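PDB 3E0R: C3-degrading proteinase (CppA protein), which probably degrades complement component C3, and combines in a single chain two sequence families of the glyoxalase clan. Local coordinates for residues V10-T15 with I153-H158; P14-N19 with K72-L77; F27-L32 with A42-G47; S165-S170 with A174-I179; S210-F215 with Y220-S225. One frame throughout, in Å; residues are numbered along the deposited sequence.

Overall arrangement
Contacts 1 and 2 lie deepest: they share Pro-14 and Thr-15 on strand 9-18, their centres are about 9 Å apart, and they meet strands 151-159 and 74-81, neighbours in the opposing sheet. Both join buried apolar groups directly and use a water to bridge polar ones. Contacts 3 and 4 are also buried. Contact 3, about 13 Å from contact 2 between centres, fits a helix to a strand by hydrocarbon alone. Contact 4 follows along the second sheet to one edge strand, 176-180, and mixes leucines with a serine and a phenylalanine. Contact 5, about 24 Å from the centre of the chain, is the most peripheral, and it alone has a direct hydrogen bond across its segments, made by an exposed arginine.

Contact 1 (V10-T15 with I153-H158); sequences VRIIPT and ISMELH
Strand 11-15, carrying Ile-12 and Pro-14, and strand 153-158, carrying Ile-153 and Met-155, approach to 7.7 Å between their axes with N-to-C directions 63° apart, a separation and tilt that fit two strands of different sheets packed face on rather than paired edge to edge. No direct hydrogen bond crosses between them. The CG2 methyl of Ile-153 bears on the proline ring, 3.9 Å from Pro-14 CG and 4.1 Å from Pro-14 CD. Met-155 is selenomethionine; its chi1 of 71° sets CG between the backbone N and the carbonyl carbon, and a bend at chi3 (89°) turns the terminal methyl into the gap between the strands. There Met-155 CE lies 4.2 Å from Pro-14 CG and, from another direction, 4.3 Å from Ile-12 CG2. The one polar link between the two segments is a water, which donates to Ile-12 O and to Ile-153 O at 2.8 Å each. Around this interface Pro-14 and Leu-157 both touch Leu-196, and Ile-153 also touches Leu-77. All four contacting residues are buried, so the chemistry implies an apolar seam in which one water gives a hydrogen to each of two carbonyl oxygens, which as acceptors cannot bond each other.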
# COMPACT_ATOMS: atom_id res chain seq x y z
N VAL A 10 10.03 1.67 11.84
CA VAL A 10 9.00 2.48 12.46
C VAL A 10 7.69 2.49 11.59
O VAL A 10 6.60 2.35 12.13
CB VAL A 10 9.55 3.94 12.66
CG1 VAL A 10 8.42 4.95 12.82
CG2 VAL A 10 10.50 3.96 13.84
N ARG A 11 7.84 2.60 10.26
CA ARG A 11 6.73 2.55 9.35
C ARG A 11 7.15 2.11 7.95
O ARG A 11 8.22 2.43 7.50
CB ARG A 11 6.09 3.93 9.26
CG ARG A 11 4.69 3.92 8.61
CD ARG A 11 3.85 5.15 9.08
NE ARG A 11 4.27 6.36 8.41
CZ ARG A 11 5.00 7.37 8.94
NH1 ARG A 11 5.29 8.41 8.15
NH2 ARG A 11 5.41 7.37 10.22
N ILE A 12 6.29 1.36 7.26
CA ILE A 12 6.50 0.96 5.86
C ILE A 12 5.48 1.68 4.99
O ILE A 12 4.25 1.63 5.26
CB ILE A 12 6.42 -0.58 5.67
CG1 ILE A 12 7.30 -1.30 6.73
CG2 ILE A 12 6.88 -0.97 4.24
CD1 ILE A 12 7.26 -2.83 6.67
N ILE A 13 6.00 2.40 3.98
CA ILE A 13 5.16 3.13 3.00
C ILE A 13 5.33 2.55 1.56
O ILE A 13 6.42 2.64 0.95
CB ILE A 13 5.42 4.63 3.02
CG1 ILE A 13 5.29 5.19 4.45
CG2 ILE A 13 4.45 5.40 2.14
CD1 ILE A 13 6.33 6.22 4.75
N PRO A 14 4.26 1.92 1.03
CA PRO A 14 4.22 1.45 -0.34
C PRO A 14 4.00 2.61 -1.30
O PRO A 14 3.41 3.63 -0.91
CB PRO A 14 3.04 0.52 -0.35
CG PRO A 14 2.13 1.07 0.76
CD PRO A 14 3.00 1.67 1.77
N THR A 15 4.62 2.48 -2.48
CA THR A 15 4.39 3.32 -3.64
C THR A 15 3.78 2.42 -4.68
O THR A 15 4.38 1.40 -5.07
CB THR A 15 5.69 3.95 -4.25
OG1 THR A 15 6.32 4.83 -3.29
CG2 THR A 15 5.35 4.71 -5.59
N ILE A 153 -1.73 1.22 7.12
CA ILE A 153 -1.58 0.44 5.91
C ILE A 153 -0.81 -0.82 6.23
O ILE A 153 0.19 -0.81 6.91
CB ILE A 153 -0.80 1.19 4.79
CG1 ILE A 153 -1.53 2.45 4.37
CG2 ILE A 153 -0.50 0.30 3.51
CD1 ILE A 153 -2.82 2.31 3.92
N SER A 154 -1.30 -1.94 5.73
CA SER A 154 -0.42 -3.10 5.60
C SER A 154 -0.69 -3.68 4.23
O SER A 154 -1.46 -3.11 3.44
CB SER A 154 -0.67 -4.08 6.75
OG SER A 154 -1.99 -4.54 6.79
N MSE A 155 -0.06 -4.81 3.91
CA MSE A 155 -0.31 -5.39 2.59
C MSE A 155 -0.02 -6.88 2.47
O MSE A 155 0.76 -7.44 3.24
CB MSE A 155 0.55 -4.64 1.57
CG MSE A 155 2.00 -4.94 1.72
SE MSE A 155 3.06 -3.50 1.06
CE MSE A 155 3.17 -2.46 2.74
N GLU A 156 -0.65 -7.50 1.49
CA GLU A 156 -0.29 -8.84 1.10
C GLU A 156 0.45 -8.72 -0.22
O GLU A 156 0.01 -7.97 -1.09
CB GLU A 156 -1.52 -9.70 0.95
CG GLU A 156 -2.11 -10.10 2.26
CD GLU A 156 -3.60 -10.36 2.20
OE1 GLU A 156 -4.19 -10.44 1.11
OE2 GLU A 156 -4.17 -10.52 3.29
N LEU A 157 1.59 -9.41 -0.35
CA LEU A 157 2.42 -9.34 -1.54
C LEU A 157 2.54 -10.70 -2.16
O LEU A 157 2.74 -11.66 -1.47
CB LEU A 157 3.81 -8.82 -1.18
CG LEU A 157 3.89 -7.41 -0.59
CD1 LEU A 157 5.31 -6.98 -0.45
CD2 LEU A 157 3.12 -6.36 -1.41
N HIS A 158 2.40 -10.77 -3.49
CA HIS A 158 2.54 -11.99 -4.23
C HIS A 158 4.01 -12.23 -4.59
O HIS A 158 4.67 -11.39 -5.24
CB HIS A 158 1.68 -11.94 -5.51
CG HIS A 158 0.21 -12.18 -5.30
ND1 HIS A 158 -0.75 -11.38 -5.87
CD2 HIS A 158 -0.45 -13.15 -4.63
CE1 HIS A 158 -1.95 -11.84 -5.54
NE2 HIS A 158 -1.79 -12.92 -4.79
O HOH W 1 2.89 -0.67 6.11

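Contact 2 (P14-N19 with K72-L77); sequences PTLKAN and KKLARL
The interface between the two large sheets continues here, with Leu-16 and Pro-14 of strand 9-18 facing Leu-74 and Leu-77 of strand 74-81. Leu-16 presents both branches of its fork to a single methyl: Leu-74 CD2 is 3.9 Å from Leu-16 CD2 and 4.0 Å from Leu-16 CD1, the two side chains crossing at about a right angle. Leu-74 reaches this point because its CG is turned opposite the backbone N (chi1 -177°). Leu-77 has a similar first torsion, and its CD1 meets Pro-14 CG at 4.1 Å, so the proline ring is touched by this strand as well as by its neighbour. Leu-74 and Leu-77 are three residues apart yet both point toward strand 9-18; the classic beta bulge of Ala-75 and Arg-76, which both face Glu-156, would account for that spacing. Beyond the leucines the character changes. A water accepts from Lys-72 NZ at 2.7 Å and donates to Lys-17 O at 3.1 Å, while Lys-72 NZ also forms a salt bridge with Asp-117. Leucine methyls meeting across two sheets without backbone bonds between them are typical of a face-to face beta-sheet interface, here consistent with the paired beta modules of glyoxalase-clan proteins.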
# COMPACT_ATOMS: atom_id res chain seq x y z
N PRO A 14 4.26 1.92 1.03
CA PRO A 14 4.22 1.45 -0.34
C PRO A 14 4.00 2.61 -1.30
O PRO A 14 3.41 3.63 -0.91
CB PRO A 14 3.04 0.52 -0.35
CG PRO A 14 2.13 1.07 0.76
CD PRO A 14 3.00 1.67 1.77
N THR A 15 4.62 2.48 -2.48
CA THR A 15 4.39 3.32 -3.64
C THR A 15 3.78 2.42 -4.68
O THR A 15 4.38 1.40 -5.07
CB THR A 15 5.69 3.95 -4.25
OG1 THR A 15 6.32 4.83 -3.29
CG2 THR A 15 5.35 4.71 -5.59
N LEU A 16 2.57 2.80 -5.10
CA LEU A 16 1.87 2.20 -6.22
C LEU A 16 1.97 3.13 -7.42
O LEU A 16 1.75 4.35 -7.31
CB LEU A 16 0.40 1.94 -5.85
CG LEU A 16 0.15 1.05 -4.61
CD1 LEU A 16 -1.37 0.82 -4.41
CD2 LEU A 16 0.89 -0.34 -4.66
N LYS A 17 2.30 2.57 -8.58
CA LYS A 17 2.25 3.31 -9.83
C LYS A 17 0.79 3.53 -10.30
O LYS A 17 -0.06 2.63 -10.16
CB LYS A 17 3.13 2.65 -10.88
CG LYS A 17 4.54 2.67 -10.45
CD LYS A 17 5.45 1.87 -11.39
CE LYS A 17 5.81 2.62 -12.69
NZ LYS A 17 6.07 1.72 -13.84
N ALA A 18 0.52 4.76 -10.76
CA ALA A 18 -0.82 5.26 -11.14
C ALA A 18 -0.72 5.74 -12.57
O ALA A 18 0.26 6.36 -12.93
CB ALA A 18 -1.24 6.41 -10.25
N ASN A 19 -1.72 5.43 -13.39
CA ASN A 19 -1.77 5.91 -14.79
C ASN A 19 -2.38 7.30 -14.86
O ASN A 19 -1.69 8.27 -15.09
CB ASN A 19 -2.52 4.91 -15.70
CG ASN A 19 -2.68 5.41 -17.17
OD1 ASN A 19 -2.21 6.48 -17.56
ND2 ASN A 19 -3.36 4.60 -17.98
N LYS A 72 -0.65 -9.52 -9.53
CA LYS A 72 0.21 -8.33 -9.34
C LYS A 72 1.09 -8.62 -8.16
O LYS A 72 0.75 -9.44 -7.31
CB LYS A 72 -0.62 -7.07 -9.06
CG LYS A 72 -1.52 -6.61 -10.18
CD LYS A 72 -2.15 -5.23 -9.85
CE LYS A 72 -1.32 -4.06 -10.40
NZ LYS A 72 -1.80 -2.70 -9.95
N LYS A 73 2.22 -7.92 -8.09
CA LYS A 73 3.11 -7.99 -6.91
C LYS A 73 2.30 -7.60 -5.64
O LYS A 73 2.42 -8.22 -4.60
CB LYS A 73 4.32 -7.10 -7.12
CG LYS A 73 5.20 -7.54 -8.28
CD LYS A 73 6.43 -6.61 -8.40
CE LYS A 73 7.03 -6.59 -9.82
NZ LYS A 73 8.31 -5.81 -9.92
N LEU A 74 1.43 -6.61 -5.78
CA LEU A 74 0.49 -6.26 -4.71
C LEU A 74 -0.68 -7.20 -4.84
O LEU A 74 -1.43 -7.12 -5.79
CB LEU A 74 0.01 -4.79 -4.80
CG LEU A 74 -0.93 -4.39 -3.62
CD1 LEU A 74 -0.18 -4.21 -2.39
CD2 LEU A 74 -1.73 -3.16 -3.91
N ALA A 75 -0.79 -8.12 -3.90
CA ALA A 75 -1.93 -9.02 -3.80
C ALA A 75 -3.14 -8.21 -3.26
O ALA A 75 -4.15 -8.10 -3.95
CB ALA A 75 -1.59 -10.24 -2.92
N ARG A 76 -3.01 -7.60 -2.08
CA ARG A 76 -4.03 -6.69 -1.54
C ARG A 76 -3.41 -5.59 -0.68
O ARG A 76 -2.50 -5.87 0.06
CB ARG A 76 -5.01 -7.44 -0.65
CG ARG A 76 -6.18 -8.13 -1.33
CD ARG A 76 -7.35 -8.33 -0.35
NE ARG A 76 -6.91 -9.09 0.81
CZ ARG A 76 -7.72 -9.63 1.74
NH1 ARG A 76 -9.03 -9.49 1.69
NH2 ARG A 76 -7.21 -10.31 2.75
N LEU A 77 -3.92 -4.36 -0.75
CA LEU A 77 -3.64 -3.31 0.22
C LEU A 77 -4.68 -3.37 1.28
O LEU A 77 -5.86 -3.39 0.99
CB LEU A 77 -3.72 -1.92 -0.42
CG LEU A 77 -3.05 -0.73 0.32
CD1 LEU A 77 -1.53 -0.81 0.29
CD2 LEU A 77 -3.55 0.59 -0.31
O HOH W 2 -0.44 -0.39 -9.45

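Contact 3 (F27-L32 with A42-G47); sequences FYIETL and AFLSLG
Leu-46 works as a two-pronged knob against the helix, one methyl for each of the consecutive residues Tyr-28 and Ile-29. Its CD1 prong presses on the root of the tyrosine, 3.9 Å from Tyr-28 CB and 4.0 Å from Tyr-28 CG, while the other prong, Leu-46 CD2, lies 3.8 Å from Ile-29 CG1. Ile-29 returns the fit. Its chain is nearly extended at chi2 (159°), which carries CD1 outward from the helix and over the hollow between two strand methyls: Ile-29 CD1 is 4.3 Å from Leu-44 CD2 and 4.2 Å from Leu-46 CD2. The matching surfaces are therefore a ridge of Leu-44 and Leu-46, two residues apart on one side of the strand, and the adjoining shoulders of Tyr-28 and Ile-29. Only the base of the tyrosine takes part, since its far end leads away from this strand, and one ring face is covered by Phe-27 CD2, 3.6 Å above the plane over its centre. Helix 27-31 and strand 43-47 run with their axes 10.1 Å apart at 45°, the helix containing a wider pi-type turn at 27-31. Strand 43-47 lies between strands 35-39 and 53-59 in its sheet, and Tyr-28 reaches on to Leu-55 and Leu-57 of the latter; Phe-27 meets Ile-111, and Leu-32, just beyond, meets Phe-109, bringing this part of the chain against strand 107-112 of the other sheet.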
# COMPACT_ATOMS: atom_id res chain seq x y z
N PHE A 27 -10.29 8.34 -6.33
CA PHE A 27 -10.51 7.05 -5.68
C PHE A 27 -10.03 7.12 -4.23
O PHE A 27 -10.80 6.89 -3.28
CB PHE A 27 -9.81 5.92 -6.49
CG PHE A 27 -9.93 4.56 -5.88
CD1 PHE A 27 -11.14 3.88 -5.91
CD2 PHE A 27 -8.86 3.98 -5.25
CE1 PHE A 27 -11.27 2.63 -5.33
CE2 PHE A 27 -8.97 2.74 -4.66
CZ PHE A 27 -10.15 2.06 -4.71
N TYR A 28 -8.77 7.50 -4.05
CA TYR A 28 -8.14 7.40 -2.74
C TYR A 28 -8.58 8.50 -1.79
O TYR A 28 -8.77 8.27 -0.58
CB TYR A 28 -6.64 7.38 -2.92
CG TYR A 28 -6.14 6.05 -3.36
CD1 TYR A 28 -6.06 4.99 -2.47
CD2 TYR A 28 -5.65 5.85 -4.66
CE1 TYR A 28 -5.57 3.73 -2.88
CE2 TYR A 28 -5.14 4.59 -5.08
CZ TYR A 28 -5.13 3.54 -4.18
OH TYR A 28 -4.63 2.34 -4.56
N ILE A 29 -8.82 9.67 -2.36
CA ILE A 29 -9.21 10.84 -1.60
C ILE A 29 -10.72 10.89 -1.50
O ILE A 29 -11.26 10.81 -0.42
CB ILE A 29 -8.65 12.18 -2.20
CG1 ILE A 29 -7.13 12.19 -2.14
CG2 ILE A 29 -9.18 13.38 -1.42
CD1 ILE A 29 -6.52 13.15 -3.11
N GLU A 30 -11.39 11.00 -2.65
CA GLU A 30 -12.82 11.23 -2.64
C GLU A 30 -13.53 9.97 -2.19
O GLU A 30 -14.43 10.03 -1.35
CB GLU A 30 -13.40 11.70 -3.98
CG GLU A 30 -12.43 12.42 -4.92
CD GLU A 30 -12.61 13.91 -5.05
OE1 GLU A 30 -13.56 14.30 -5.77
OE2 GLU A 30 -11.77 14.67 -4.48
N THR A 31 -13.17 8.83 -2.74
CA THR A 31 -13.94 7.63 -2.45
C THR A 31 -13.52 7.11 -1.07
O THR A 31 -14.38 7.03 -0.16
CB THR A 31 -13.86 6.60 -3.63
OG1 THR A 31 -14.27 7.27 -4.84
CG2 THR A 31 -14.76 5.36 -3.40
N LEU A 32 -12.22 6.89 -0.86
CA LEU A 32 -11.77 6.20 0.35
C LEU A 32 -11.59 7.07 1.59
O LEU A 32 -11.59 6.55 2.69
CB LEU A 32 -10.49 5.38 0.07
CG LEU A 32 -10.68 4.18 -0.90
CD1 LEU A 32 -9.37 3.34 -0.99
CD2 LEU A 32 -11.91 3.34 -0.55
N ALA A 42 5.43 14.62 -9.61
CA ALA A 42 5.75 13.20 -9.80
C ALA A 42 4.77 12.34 -9.01
O ALA A 42 4.36 11.27 -9.45
CB ALA A 42 7.20 12.92 -9.38
N PHE A 43 4.38 12.82 -7.82
CA PHE A 43 3.59 12.00 -6.92
C PHE A 43 2.68 12.69 -5.89
O PHE A 43 2.84 13.83 -5.43
CB PHE A 43 4.49 10.93 -6.23
CG PHE A 43 5.52 11.48 -5.26
CD1 PHE A 43 5.15 12.26 -4.14
CD2 PHE A 43 6.87 11.15 -5.42
CE1 PHE A 43 6.09 12.74 -3.23
CE2 PHE A 43 7.84 11.63 -4.49
CZ PHE A 43 7.44 12.41 -3.40
N LEU A 44 1.70 11.89 -5.52
CA LEU A 44 0.76 12.18 -4.51
C LEU A 44 1.14 11.39 -3.22
O LEU A 44 1.28 10.13 -3.18
CB LEU A 44 -0.61 11.82 -5.09
CG LEU A 44 -1.83 11.97 -4.20
CD1 LEU A 44 -2.04 13.41 -3.71
CD2 LEU A 44 -3.03 11.41 -4.96
N SER A 45 1.33 12.17 -2.17
CA SER A 45 1.63 11.69 -0.85
C SER A 45 0.30 11.60 -0.17
O SER A 45 -0.33 12.61 -0.02
CB SER A 45 2.55 12.71 -0.12
OG SER A 45 3.01 12.24 1.13
N LEU A 46 -0.13 10.39 0.21
CA LEU A 46 -1.40 10.17 0.91
C LEU A 46 -1.20 9.70 2.37
O LEU A 46 -0.30 8.95 2.70
CB LEU A 46 -2.30 9.15 0.16
CG LEU A 46 -2.63 9.45 -1.32
CD1 LEU A 46 -2.96 8.14 -2.04
CD2 LEU A 46 -3.80 10.48 -1.36
N GLY A 47 -2.13 10.13 3.22
CA GLY A 47 -2.13 9.78 4.63
C GLY A 47 -3.49 10.09 5.24
O GLY A 47 -4.46 10.00 4.56

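Contact 4 (S165-S170 with A174-I179); sequences SFLESS and ASLDFI
A chi1 of 170° swings OG of Ser-165 to the side remote from its own nitrogen, and a chi1 of -76° extends the ring of Phe-178 toward it, so that the serine meets the far end of the phenylalanine. Ser-165 CB and Ser-165 OG are both 3.7 Å from Phe-178 CZ. The hydroxyl is simultaneously tied into its own loop: Leu-167 N donates to Ser-165 OG at 2.7 Å, an ST turn, and Asp-233 OD2 is a further hydrogen-bond partner. Leu-167 comes to the same ring from its edge, its CB near the ring plane and 4.4 Å from Phe-178 CE2. Farther along, Leu-167 CD1 meets Leu-176 CD1 at 4.1 Å with the side chains roughly perpendicular, while Leu-176 CD2 rests on one face of Phe-178, 3.7 Å above the plane and offset toward the rim. The segments belong to the beta-alpha-beta crossover formed by strand 151-159, helix 169-172 and strand 176-180, and Leu-167 continues to Leu-199 and Phe-201 of the other sheet. With its oxygen engaged by a backbone N-H and a carboxylate, the serine can lie against an aromatic ring without leaving that oxygen unbonded, and the remaining touches are apolar.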
# COMPACT_ATOMS: atom_id res chain seq x y z
N SER A 165 12.63 -12.98 -0.81
CA SER A 165 12.76 -11.57 -0.56
C SER A 165 13.96 -11.35 0.37
O SER A 165 14.28 -12.17 1.23
CB SER A 165 11.50 -11.00 0.07
OG SER A 165 11.72 -9.67 0.51
N PHE A 166 14.62 -10.22 0.14
CA PHE A 166 15.57 -9.66 1.07
C PHE A 166 14.90 -9.28 2.40
O PHE A 166 15.59 -9.17 3.41
CB PHE A 166 16.26 -8.41 0.47
CG PHE A 166 17.44 -8.74 -0.40
CD1 PHE A 166 18.61 -9.22 0.15
CD2 PHE A 166 17.38 -8.55 -1.76
CE1 PHE A 166 19.72 -9.52 -0.65
CE2 PHE A 166 18.47 -8.85 -2.56
CZ PHE A 166 19.64 -9.33 -2.01
N LEU A 167 13.58 -9.08 2.37
CA LEU A 167 12.80 -8.76 3.56
C LEU A 167 12.60 -9.99 4.49
O LEU A 167 12.06 -11.04 4.10
CB LEU A 167 11.48 -8.12 3.14
CG LEU A 167 11.66 -6.82 2.32
CD1 LEU A 167 10.28 -6.14 2.04
CD2 LEU A 167 12.70 -5.83 2.98
N GLU A 168 13.09 -9.85 5.72
CA GLU A 168 12.94 -10.91 6.72
C GLU A 168 11.63 -10.73 7.45
O GLU A 168 11.22 -9.60 7.72
CB GLU A 168 14.10 -10.92 7.73
CG GLU A 168 15.50 -11.15 7.16
CD GLU A 168 15.56 -12.35 6.22
OE1 GLU A 168 14.72 -13.27 6.36
OE2 GLU A 168 16.44 -12.38 5.33
N SER A 169 10.96 -11.85 7.76
CA SER A 169 9.78 -11.87 8.65
C SER A 169 10.05 -11.19 10.02
O SER A 169 9.14 -10.63 10.65
CB SER A 169 9.33 -13.33 8.90
OG SER A 169 8.83 -13.92 7.71
N SER A 170 11.31 -11.29 10.46
CA SER A 170 11.78 -10.65 11.69
C SER A 170 11.51 -9.15 11.60
O SER A 170 10.92 -8.57 12.53
CB SER A 170 13.30 -10.88 11.88
OG SER A 170 13.76 -11.99 11.13
N ALA A 174 4.05 -7.68 10.88
CA ALA A 174 2.69 -7.91 10.42
C ALA A 174 2.25 -6.97 9.27
O ALA A 174 1.23 -7.24 8.61
CB ALA A 174 1.70 -7.76 11.63
N SER A 175 3.00 -5.89 9.04
CA SER A 175 2.71 -4.94 7.95
C SER A 175 2.76 -5.61 6.59
O SER A 175 2.13 -5.13 5.66
CB SER A 175 3.73 -3.79 7.93
OG SER A 175 3.68 -3.08 9.13
N LEU A 176 3.48 -6.73 6.50
CA LEU A 176 3.73 -7.37 5.22
C LEU A 176 3.57 -8.91 5.22
O LEU A 176 4.27 -9.61 5.91
CB LEU A 176 5.11 -7.01 4.82
CG LEU A 176 5.29 -6.55 3.43
CD1 LEU A 176 6.42 -5.46 3.36
CD2 LEU A 176 5.49 -7.91 2.60
N ASP A 177 2.64 -9.40 4.41
CA ASP A 177 2.33 -10.81 4.30
C ASP A 177 2.69 -11.30 2.90
O ASP A 177 2.17 -10.75 1.93
CB ASP A 177 0.83 -10.95 4.53
CG ASP A 177 0.45 -12.28 5.02
OD1 ASP A 177 1.23 -12.82 5.85
OD2 ASP A 177 -0.65 -12.79 4.62
N PHE A 178 3.55 -12.31 2.77
CA PHE A 178 3.91 -12.84 1.44
C PHE A 178 3.04 -14.04 1.07
O PHE A 178 3.00 -15.01 1.78
CB PHE A 178 5.38 -13.26 1.35
CG PHE A 178 6.32 -12.12 1.23
CD1 PHE A 178 6.33 -11.33 0.09
CD2 PHE A 178 7.21 -11.81 2.25
CE1 PHE A 178 7.20 -10.27 -0.03
CE2 PHE A 178 8.07 -10.72 2.13
CZ PHE A 178 8.08 -9.98 1.00
N ILE A 179 2.40 -13.98 -0.08
CA ILE A 179 1.61 -15.09 -0.58
C ILE A 179 2.36 -15.73 -1.75
O ILE A 179 2.75 -15.01 -2.66
CB ILE A 179 0.25 -14.61 -1.03
CG1 ILE A 179 -0.54 -14.11 0.19
CG2 ILE A 179 -0.48 -15.71 -1.79
CD1 ILE A 179 -1.77 -13.38 -0.15

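Contact 5 (S210-F215 with Y220-S225); sequences SLRQKF and YFIPKS
The ring of Tyr-220 has the carbonyl oxygen of Phe-215 at its edge, in the ring plane, 3.6 Å from Tyr-220 CD2, and its hydroxyl lies at the edge of the Arg-212 guanidinium, close to that group's plane. The two flat groups are steeply inclined, 68° between planes, so the guanidinium does not stack on the ring. Instead Arg-212 NE donates to Tyr-220 OH at 3.3 Å with an N-H...O angle of 157°, a fairly straight but long bond. The Phe-215 ring carries Lys-214 CG over one face, offset toward the rim, and has Leu-211 C in plane at its edge. Tyr-220 reaches the helix with a chi1 of 60°, which folds the ring back over its own backbone toward Arg-212, whose aliphatic part it meets with Tyr-220 CZ 3.9 Å from Arg-212 CG. Helix 208-214 ends here, Phe-215 being the first residue to leave helical geometry, and the chain turns back within a few residues to start the short, weakly bonded strand at about 220-221, the outermost one at this end of the eight-stranded sheet. Phe-215 CB packs 4.0 Å from Tyr-220 CD2. Phe-229 of the adjacent strand 228-232 meets both the Tyr-220 and Phe-215 rings, and Phe-215 also meets Phe-166. The arginine bends at chi3, and Arg-212 CD lies 3.9 Å from Ile-222 CD1, the two chains crossing at about a right angle. Arg-212, Tyr-220 and Ile-222 all touch a crystal neighbour, which may influence how the guanidinium is placed.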
# COMPACT_ATOMS: atom_id res chain seq x y z
N SER A 210 25.20 -1.93 7.54
CA SER A 210 24.45 -3.20 7.61
C SER A 210 23.75 -3.39 6.30
O SER A 210 23.69 -4.49 5.80
CB SER A 210 23.39 -3.28 8.73
OG SER A 210 23.79 -2.71 9.95
N LEU A 211 23.23 -2.30 5.73
CA LEU A 211 22.47 -2.35 4.49
C LEU A 211 23.31 -2.70 3.27
O LEU A 211 22.91 -3.53 2.43
CB LEU A 211 21.72 -1.04 4.31
CG LEU A 211 20.62 -0.79 5.37
CD1 LEU A 211 20.14 0.69 5.32
CD2 LEU A 211 19.48 -1.81 5.20
N ARG A 212 24.51 -2.15 3.22
CA ARG A 212 25.53 -2.47 2.20
C ARG A 212 25.87 -3.96 2.22
O ARG A 212 25.84 -4.66 1.20
CB ARG A 212 26.80 -1.62 2.44
CG ARG A 212 26.70 -0.24 1.85
CD ARG A 212 27.94 0.54 2.08
NE ARG A 212 29.05 0.01 1.28
CZ ARG A 212 30.26 -0.28 1.72
NH1 ARG A 212 30.59 -0.07 2.96
NH2 ARG A 212 31.15 -0.78 0.88
N GLN A 213 26.12 -4.45 3.41
CA GLN A 213 26.27 -5.90 3.64
C GLN A 213 25.09 -6.75 3.20
O GLN A 213 25.27 -7.74 2.50
CB GLN A 213 26.55 -6.13 5.10
CG GLN A 213 26.72 -7.54 5.47
CD GLN A 213 27.26 -7.70 6.88
OE1 GLN A 213 27.32 -8.83 7.39
NE2 GLN A 213 27.69 -6.57 7.52
N LYS A 214 23.89 -6.40 3.64
CA LYS A 214 22.63 -7.06 3.20
C LYS A 214 22.45 -7.19 1.67
O LYS A 214 22.20 -8.29 1.16
CB LYS A 214 21.44 -6.30 3.81
CG LYS A 214 20.09 -7.05 3.74
CD LYS A 214 19.05 -6.33 4.61
CE LYS A 214 17.62 -6.68 4.22
NZ LYS A 214 17.33 -8.11 4.57
N PHE A 215 22.64 -6.09 0.97
CA PHE A 215 22.43 -5.98 -0.49
C PHE A 215 23.69 -6.08 -1.34
O PHE A 215 23.66 -5.76 -2.51
CB PHE A 215 21.76 -4.63 -0.79
CG PHE A 215 20.43 -4.52 -0.21
CD1 PHE A 215 19.36 -5.13 -0.84
CD2 PHE A 215 20.26 -3.90 1.02
CE1 PHE A 215 18.11 -5.07 -0.28
CE2 PHE A 215 19.03 -3.81 1.58
CZ PHE A 215 17.93 -4.40 0.94
N TYR A 220 22.71 -1.22 -5.43
CA TYR A 220 22.17 -0.31 -4.46
C TYR A 220 22.66 1.10 -4.73
O TYR A 220 23.50 1.31 -5.58
CB TYR A 220 22.43 -0.79 -3.02
CG TYR A 220 23.87 -0.94 -2.65
CD1 TYR A 220 24.62 0.18 -2.30
CD2 TYR A 220 24.48 -2.21 -2.56
CE1 TYR A 220 25.95 0.08 -1.99
CE2 TYR A 220 25.85 -2.34 -2.22
CZ TYR A 220 26.58 -1.17 -1.95
OH TYR A 220 27.91 -1.18 -1.57
N PHE A 221 22.08 2.07 -4.04
CA PHE A 221 22.36 3.47 -4.26
C PHE A 221 22.37 4.19 -2.91
O PHE A 221 21.45 4.03 -2.11
CB PHE A 221 21.34 4.08 -5.22
CG PHE A 221 21.45 5.60 -5.34
CD1 PHE A 221 22.34 6.18 -6.25
CD2 PHE A 221 20.68 6.43 -4.53
CE1 PHE A 221 22.47 7.55 -6.33
CE2 PHE A 221 20.78 7.81 -4.61
CZ PHE A 221 21.67 8.38 -5.50
N ILE A 222 23.47 4.94 -2.67
CA ILE A 222 23.58 5.91 -1.58
C ILE A 222 23.84 7.28 -2.22
O ILE A 222 24.84 7.47 -2.98
CB ILE A 222 24.74 5.56 -0.53
CG1 ILE A 222 24.65 4.10 -0.02
CG2 ILE A 222 24.72 6.53 0.63
CD1 ILE A 222 25.98 3.50 0.47
N PRO A 223 22.92 8.26 -1.94
CA PRO A 223 23.08 9.65 -2.41
C PRO A 223 24.32 10.28 -1.78
O PRO A 223 24.68 9.91 -0.66
CB PRO A 223 21.83 10.35 -1.85
CG PRO A 223 21.54 9.62 -0.56
CD PRO A 223 21.74 8.14 -1.06
N LYS A 224 24.92 11.29 -2.40
CA LYS A 224 25.97 12.05 -1.68
C LYS A 224 25.61 12.52 -0.22
O LYS A 224 26.49 12.59 0.65
CB LYS A 224 26.47 13.22 -2.52
CG LYS A 224 27.36 14.21 -1.81
CD LYS A 224 28.77 14.20 -2.23
CE LYS A 224 29.61 15.09 -1.33
NZ LYS A 224 29.43 16.53 -1.57
N SER A 225 24.35 12.84 0.05
CA SER A 225 23.91 13.32 1.40
C SER A 225 23.99 12.25 2.48
O SER A 225 23.95 12.56 3.65
CB SER A 225 22.46 13.72 1.33
OG SER A 225 21.61 12.57 1.08